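Local coordinates for replication initiation and membrane attachment protein (Geobacillus stearothermophilus 10, PDB 5WTN) that acts in the bacterial primosome at replication initiation, assembling as a tetramer and forming a complex with a primosomal re-initiation protein, at the interface of chains A and B. Coordinates in Å, arbitrary orientation; residue numbers count along the deposited sequence, not the author numbering. Chains: chain A/B, Replication initiation and membrane attachment protein.

The interface of chains A and B. Residues chain A 31, 35-36, 40, 43; chain B 44, 47-48, 69-70.
The hydroxyl OG1 of B:Thr48 meets the side-chain amide of A:Gln35 at the two-fold interface between DnaB subunits. Weak hydrogen bonds link it to both ends of that amide: it could donate to OE1 at 3.2 Å or accept from NE2. On its own chain OG1 donates to the backbone O of B:Ala44 at 2.7 Å, one turn earlier in helix 40-55. It sits 35° above that carbonyl plane. This bond probably leaves OG1 as an acceptor from NE2 and makes the contact with OE1 the doubtful one.

A:Gln35 lies in helix 24-38 and crosses B:Thr48 obliquely. Its CG is anti to the backbone N (chi1 -161°) and the chain runs extended, which carries the amide across to chain B. NE2 donates to the carbonyl O of A:Thr31 at 2.9 Å, on a lone pair and nearly in the amide plane. This bond helps fix the flip of the amide, leaving OE1 towards CG of B:Met70, while OG1 of B:Thr48 lies beside both amide ends. Replacing A:Gln35 with an alanine would probably cost B:Thr48 OG1 its weak amide contacts across the interface and leave a gap beside B:Met70.

B:Met70 lies alongside A:Gln35, pointing the same way. Its chain bends at the thioether, and CE reaches CB of A:Cys40 at 3.8 Å. The methyl of B:Ala44 packs on the same CB. The backbone N of A:Cys40 makes a weak hydrogen bond to O of B:Met70, at the end of helix 64-70. Next to it, the ring of A:Pro36 rests against the backbone of B:Leu69, with CG 3.7 Å from CA. At the other edge, CG2 of A:Thr31 touches CA of B:Thr48 at 3.6 Å.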
# COMPACT_ATOMS: atom_id res chain seq x y z
N THR A 31 4.65 13.73 2.19
CA THR A 31 4.49 14.27 3.52
C THR A 31 5.78 14.83 4.07
O THR A 31 5.74 15.83 4.79
CB THR A 31 3.96 13.24 4.47
OG1 THR A 31 2.86 12.55 3.85
CG2 THR A 31 3.49 13.90 5.75
N GLN A 35 6.09 18.50 1.41
CA GLN A 35 5.24 19.33 2.27
C GLN A 35 5.94 20.53 2.85
O GLN A 35 5.37 21.60 2.85
CB GLN A 35 4.58 18.52 3.38
CG GLN A 35 3.38 19.23 3.99
CD GLN A 35 2.87 18.53 5.24
OE1 GLN A 35 1.98 19.01 5.94
NE2 GLN A 35 3.43 17.37 5.52
N PRO A 36 7.18 20.38 3.36
CA PRO A 36 7.85 21.60 3.83
C PRO A 36 7.96 22.69 2.76
O PRO A 36 7.94 23.88 3.09
CB PRO A 36 9.22 21.10 4.24
CG PRO A 36 8.97 19.71 4.70
CD PRO A 36 7.93 19.17 3.75
N CYS A 40 1.10 22.52 4.03
CA CYS A 40 0.10 21.51 4.37
C CYS A 40 -1.18 21.53 3.53
O CYS A 40 -1.75 20.47 3.26
CB CYS A 40 -0.23 21.59 5.86
SG CYS A 40 -1.10 23.09 6.44
N LEU A 43 -0.82 19.83 0.26
CA LEU A 43 -0.75 18.39 0.46
C LEU A 43 -2.15 17.77 0.47
O LEU A 43 -2.39 16.73 -0.18
CB LEU A 43 0.01 18.02 1.74
CG LEU A 43 0.15 16.51 2.01
CD1 LEU A 43 1.22 15.89 1.13
CD2 LEU A 43 0.43 16.20 3.46
N ALA B 44 -4.40 17.04 6.62
CA ALA B 44 -2.96 17.29 6.55
C ALA B 44 -2.19 16.92 7.82
O ALA B 44 -1.12 16.33 7.72
CB ALA B 44 -2.67 18.71 6.15
N MET B 47 -1.98 13.04 8.40
CA MET B 47 -0.98 12.49 7.50
C MET B 47 0.44 12.83 7.96
O MET B 47 1.35 12.02 7.81
CB MET B 47 -1.20 12.98 6.07
CG MET B 47 -2.58 12.67 5.52
SD MET B 47 -2.71 10.98 4.90
CE MET B 47 -3.46 10.17 6.31
N THR B 48 0.62 14.02 8.52
CA THR B 48 1.96 14.42 8.95
C THR B 48 2.39 13.62 10.18
O THR B 48 3.53 13.18 10.27
CB THR B 48 2.08 15.94 9.23
OG1 THR B 48 1.49 16.69 8.16
CG2 THR B 48 3.54 16.35 9.37
N LEU B 69 7.69 21.16 8.96
CA LEU B 69 7.30 20.13 8.00
C LEU B 69 5.99 20.52 7.35
O LEU B 69 5.81 20.32 6.15
CB LEU B 69 7.11 18.78 8.69
CG LEU B 69 8.31 18.01 9.22
CD1 LEU B 69 7.85 16.90 10.15
CD2 LEU B 69 9.11 17.44 8.06
N MET B 70 5.08 21.09 8.14
CA MET B 70 3.81 21.53 7.60
C MET B 70 3.87 22.95 7.02
O MET B 70 3.02 23.34 6.21
CB MET B 70 2.71 21.38 8.65
CG MET B 70 2.65 19.99 9.23
SD MET B 70 1.26 19.72 10.27
CE MET B 70 0.03 19.56 9.02
O HOH W 1 1.99 10.64 5.02